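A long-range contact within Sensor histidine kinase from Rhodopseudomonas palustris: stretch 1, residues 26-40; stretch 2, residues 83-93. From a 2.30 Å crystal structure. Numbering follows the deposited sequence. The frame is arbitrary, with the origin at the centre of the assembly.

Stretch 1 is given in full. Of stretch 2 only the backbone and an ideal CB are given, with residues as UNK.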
# COMPACT_ATOMS: atom_id res chain seq x y z
N ALA A 26 -2.74 9.74 0.13
CA ALA A 26 -2.16 9.33 1.39
C ALA A 26 -1.97 7.81 1.46
O ALA A 26 -1.10 7.31 2.18
CB ALA A 26 -3.03 9.82 2.55
N ILE A 27 -2.77 7.08 0.69
CA ILE A 27 -2.64 5.63 0.63
C ILE A 27 -1.43 5.20 -0.21
O ILE A 27 -0.67 4.32 0.17
CB ILE A 27 -3.93 4.97 0.11
CG1 ILE A 27 -5.00 5.01 1.21
CG2 ILE A 27 -3.67 3.53 -0.32
CD1 ILE A 27 -6.37 4.65 0.74
N GLN A 28 -1.28 5.84 -1.37
CA GLN A 28 -0.09 5.69 -2.19
C GLN A 28 1.17 5.96 -1.37
O GLN A 28 2.10 5.16 -1.36
CB GLN A 28 -0.18 6.66 -3.37
CG GLN A 28 1.12 6.89 -4.12
CD GLN A 28 1.01 8.07 -5.07
OE1 GLN A 28 1.28 9.22 -4.71
NE2 GLN A 28 0.60 7.79 -6.31
N GLN A 29 1.18 7.09 -0.66
CA GLN A 29 2.29 7.45 0.22
C GLN A 29 2.65 6.33 1.20
O GLN A 29 3.82 5.93 1.28
CB GLN A 29 1.97 8.73 1.00
CG GLN A 29 3.03 9.11 2.04
CD GLN A 29 2.66 10.35 2.84
OE1 GLN A 29 1.60 10.94 2.65
NE2 GLN A 29 3.55 10.75 3.75
N ALA A 30 1.65 5.84 1.93
CA ALA A 30 1.87 4.82 2.96
C ALA A 30 2.44 3.52 2.39
O ALA A 30 3.28 2.87 3.02
CB ALA A 30 0.59 4.55 3.73
N VAL A 31 1.97 3.13 1.21
CA VAL A 31 2.49 1.94 0.53
C VAL A 31 3.98 2.10 0.18
O VAL A 31 4.78 1.19 0.40
CB VAL A 31 1.69 1.62 -0.74
CG1 VAL A 31 2.40 0.59 -1.59
CG2 VAL A 31 0.29 1.13 -0.38
N LEU A 32 4.35 3.26 -0.35
CA LEU A 32 5.75 3.57 -0.67
C LEU A 32 6.59 3.61 0.59
O LEU A 32 7.70 3.08 0.62
CB LEU A 32 5.87 4.90 -1.41
CG LEU A 32 5.31 4.84 -2.83
CD1 LEU A 32 5.16 6.23 -3.42
CD2 LEU A 32 6.23 3.97 -3.67
N GLU A 33 6.06 4.24 1.62
CA GLU A 33 6.75 4.34 2.90
C GLU A 33 7.01 2.97 3.54
O GLU A 33 8.06 2.75 4.14
CB GLU A 33 6.00 5.27 3.85
CG GLU A 33 6.77 5.64 5.10
CD GLU A 33 8.10 6.32 4.78
OE1 GLU A 33 8.09 7.33 4.05
OE2 GLU A 33 9.15 5.85 5.27
N ALA A 34 6.07 2.03 3.40
CA ALA A 34 6.26 0.68 3.93
C ALA A 34 7.38 -0.04 3.17
O ALA A 34 8.24 -0.69 3.77
CB ALA A 34 4.95 -0.12 3.83
N GLU A 35 7.35 0.08 1.85
CA GLU A 35 8.38 -0.52 1.02
C GLU A 35 9.77 0.08 1.28
O GLU A 35 10.73 -0.64 1.55
CB GLU A 35 8.03 -0.35 -0.46
CG GLU A 35 8.96 -1.09 -1.39
CD GLU A 35 8.70 -0.76 -2.83
OE1 GLU A 35 7.90 -1.47 -3.46
OE2 GLU A 35 9.27 0.24 -3.34
N THR A 36 9.87 1.40 1.23
CA THR A 36 11.16 2.03 1.43
C THR A 36 11.71 1.75 2.84
O THR A 36 12.91 1.56 3.02
CB THR A 36 11.12 3.55 1.14
OG1 THR A 36 12.44 4.02 0.86
CG2 THR A 36 10.56 4.33 2.34
N SER A 37 10.83 1.68 3.83
CA SER A 37 11.26 1.42 5.20
C SER A 37 11.78 -0.01 5.36
O SER A 37 12.79 -0.24 6.00
CB SER A 37 10.14 1.70 6.20
OG SER A 37 9.83 3.07 6.20
N GLU A 38 11.07 -0.95 4.75
CA GLU A 38 11.50 -2.34 4.76
C GLU A 38 12.87 -2.50 4.10
O GLU A 38 13.75 -3.18 4.61
CB GLU A 38 10.45 -3.23 4.10
CG GLU A 38 10.93 -4.62 3.73
CD GLU A 38 11.45 -4.69 2.31
OE1 GLU A 38 10.63 -4.56 1.39
OE2 GLU A 38 12.68 -4.86 2.12
N ARG A 39 13.06 -1.84 2.96
CA ARG A 39 14.37 -1.85 2.29
C ARG A 39 15.45 -1.22 3.15
O ARG A 39 16.56 -1.74 3.22
CB ARG A 39 14.29 -1.13 0.94
CG ARG A 39 13.37 -1.86 0.00
CD ARG A 39 13.36 -1.27 -1.39
NE ARG A 39 12.47 -2.07 -2.21
CZ ARG A 39 12.16 -1.81 -3.47
NH1 ARG A 39 12.68 -0.75 -4.08
NH2 ARG A 39 11.33 -2.63 -4.11
N GLY A 40 15.14 -0.12 3.81
CA GLY A 40 16.08 0.52 4.71
C GLY A 40 16.50 -0.39 5.87
O GLY A 40 17.66 -0.39 6.27
N UNK A 83 -11.03 -3.97 -4.25
CA UNK A 83 -9.97 -4.47 -5.13
C UNK A 83 -8.58 -3.97 -4.73
O UNK A 83 -7.65 -4.76 -4.62
CB UNK A 83 -10.26 -4.06 -6.57
N UNK A 84 -8.46 -2.66 -4.50
CA UNK A 84 -7.20 -2.09 -4.02
C UNK A 84 -6.73 -2.81 -2.75
O UNK A 84 -5.57 -3.21 -2.64
CB UNK A 84 -7.36 -0.59 -3.75
N UNK A 85 -7.65 -3.00 -1.82
CA UNK A 85 -7.36 -3.62 -0.53
C UNK A 85 -6.83 -5.04 -0.65
O UNK A 85 -5.93 -5.44 0.09
CB UNK A 85 -8.62 -3.62 0.34
N UNK A 86 -7.41 -5.81 -1.58
CA UNK A 86 -6.89 -7.13 -1.89
C UNK A 86 -5.42 -7.02 -2.29
O UNK A 86 -4.56 -7.76 -1.81
CB UNK A 86 -7.71 -7.79 -3.00
N UNK A 87 -5.14 -6.08 -3.19
CA UNK A 87 -3.80 -5.88 -3.72
C UNK A 87 -2.84 -5.41 -2.62
O UNK A 87 -1.72 -5.89 -2.53
CB UNK A 87 -3.83 -4.87 -4.87
N UNK A 88 -3.29 -4.47 -1.78
CA UNK A 88 -2.43 -3.97 -0.71
C UNK A 88 -2.19 -5.02 0.38
O UNK A 88 -1.11 -5.08 0.96
CB UNK A 88 -3.05 -2.71 -0.09
N UNK A 89 -3.20 -5.85 0.66
CA UNK A 89 -3.02 -6.98 1.58
C UNK A 89 -1.97 -8.00 1.08
O UNK A 89 -1.13 -8.47 1.85
CB UNK A 89 -4.36 -7.69 1.79
N UNK A 90 -2.03 -8.35 -0.20
CA UNK A 90 -1.02 -9.25 -0.76
C UNK A 90 0.38 -8.61 -0.72
O UNK A 90 1.36 -9.27 -0.44
CB UNK A 90 -1.39 -9.62 -2.20
N UNK A 91 0.46 -7.31 -1.01
CA UNK A 91 1.74 -6.61 -1.03
C UNK A 91 2.33 -6.53 0.38
O UNK A 91 3.50 -6.84 0.59
CB UNK A 91 1.57 -5.21 -1.62
N UNK A 92 1.51 -6.11 1.35
CA UNK A 92 1.94 -6.08 2.75
C UNK A 92 2.41 -7.44 3.26
O UNK A 92 3.36 -7.52 4.04
CB UNK A 92 0.80 -5.58 3.63
N UNK A 93 1.76 -8.52 2.83
CA UNK A 93 2.19 -9.85 3.24
C UNK A 93 3.55 -10.17 2.65
O UNK A 93 4.36 -10.83 3.28
CB UNK A 93 1.17 -10.91 2.82

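Both stretches are helical throughout, and their axes run nearly parallel, 11° apart with a closest approach of 11.3 Å. Backbone angles near -60/-45 at every position of stretch 2 favour helix formers and argue against proline within the hydrogen-bonded run, but choose little else; the direction of CA-to-CB and the neighbouring atoms of stretch 1 must do the rest.

Position 83 is out of reach, so stretch 1 sets no preference; it is E83.

At position 84, CA-to-CB points toward stretch 1, yet no atom there lies within 5.5 Å of the ideal CB. The gap ends at the apolar side chain of I27, so a branched or long aliphatic residue would suit: leucine, isoleucine or methionine. The deposited residue is L84, with chi1 t and chi2 p, which brings CD2 to 4.1 Å from I27 CG2.

Positions 85, 86 and 87 turn out of reach and could accept many residues. They are R85, L86 and L87.

Position 88 is the tight point. Its CA lies 7.8 Å from V31 CA, and its ideal CB, directed toward stretch 1, is already 5.1 Å from V31 CG2. A small or beta-branched side chain fits this spacing: alanine, serine, threonine or valine. It is T88, whose CG2 sits 4.3 Å from V31 CG2, while chi1 p places OG1 3.2 Å from R85 O.

Positions 89 and 90 are out of reach; they hold D89, whose OD1 makes a long salt bridge, 3.8 Å, with R85 NE, and M90.

At position 91, CA-to-CB again points toward stretch 1, but the ideal CB has open space around it. Farther along stretch 1 lies the carboxylate of E35, which calls for a long cationic chain, lysine or arginine. R91 is deposited. Its NH2 donates to E35 OE1 at 2.8 Å, with an N-H...acceptor angle of 153°, in a salt bridge whose oxygen lies near the guanidinium plane. R39 NH2 is only 4.3 Å from R91 NH2, a like-charge approach beside the same glutamate: R39 NH2 also makes a long, charge-only salt bridge, 3.6 Å, to E35 OE2.

Position 92 points sideways, its CA 8.1 Å from A34 CA. The short alanine side chain leaves room for a flexible apolar chain able to bend back, such as methionine or leucine. M92, with chi1 and chi2 both m, brings CE to 4.1 Å from A34 CB.

Position 93 is out of reach and unconstrained by stretch 1; it is A93.

Stretch 2, residues 83-93: ELRLLTDMRMA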
# COMPACT_ATOMS: atom_id res chain seq x y z
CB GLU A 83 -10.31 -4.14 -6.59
CG GLU A 83 -11.45 -5.00 -7.12
CD GLU A 83 -12.34 -4.28 -8.13
OE1 GLU A 83 -11.91 -3.27 -8.72
OE2 GLU A 83 -13.49 -4.75 -8.33
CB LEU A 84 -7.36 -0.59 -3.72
CG LEU A 84 -6.16 0.07 -3.04
CD1 LEU A 84 -4.97 0.11 -3.99
CD2 LEU A 84 -6.49 1.47 -2.54
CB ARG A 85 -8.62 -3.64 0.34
CG ARG A 85 -8.36 -4.20 1.72
CD ARG A 85 -8.47 -3.10 2.75
NE ARG A 85 -7.66 -3.35 3.93
CZ ARG A 85 -7.94 -2.85 5.13
NH1 ARG A 85 -9.02 -2.09 5.29
NH2 ARG A 85 -7.15 -3.11 6.16
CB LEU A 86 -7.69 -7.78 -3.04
CG LEU A 86 -7.17 -9.13 -3.57
CD1 LEU A 86 -7.11 -10.17 -2.45
CD2 LEU A 86 -8.02 -9.64 -4.72
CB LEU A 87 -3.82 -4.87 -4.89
CG LEU A 87 -4.50 -5.32 -6.20
CD1 LEU A 87 -4.69 -4.16 -7.17
CD2 LEU A 87 -3.74 -6.45 -6.88
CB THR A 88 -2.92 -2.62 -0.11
OG1 THR A 88 -4.21 -2.78 0.48
CG2 THR A 88 -3.00 -1.55 -1.18
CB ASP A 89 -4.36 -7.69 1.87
CG ASP A 89 -5.19 -6.98 2.96
OD1 ASP A 89 -4.82 -5.87 3.41
OD2 ASP A 89 -6.23 -7.56 3.36
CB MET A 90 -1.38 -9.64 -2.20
CG MET A 90 -2.75 -10.32 -2.34
SD MET A 90 -3.22 -10.55 -4.08
CE MET A 90 -1.85 -11.55 -4.63
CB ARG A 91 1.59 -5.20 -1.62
CG ARG A 91 2.91 -4.43 -1.73
CD ARG A 91 4.00 -5.29 -2.40
NE ARG A 91 5.20 -4.51 -2.70
CZ ARG A 91 6.40 -5.02 -2.94
NH1 ARG A 91 6.57 -6.34 -2.91
NH2 ARG A 91 7.43 -4.23 -3.20
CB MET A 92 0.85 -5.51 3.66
CG MET A 92 0.56 -4.03 3.42
SD MET A 92 2.00 -2.94 3.58
CE MET A 92 2.24 -2.44 1.87
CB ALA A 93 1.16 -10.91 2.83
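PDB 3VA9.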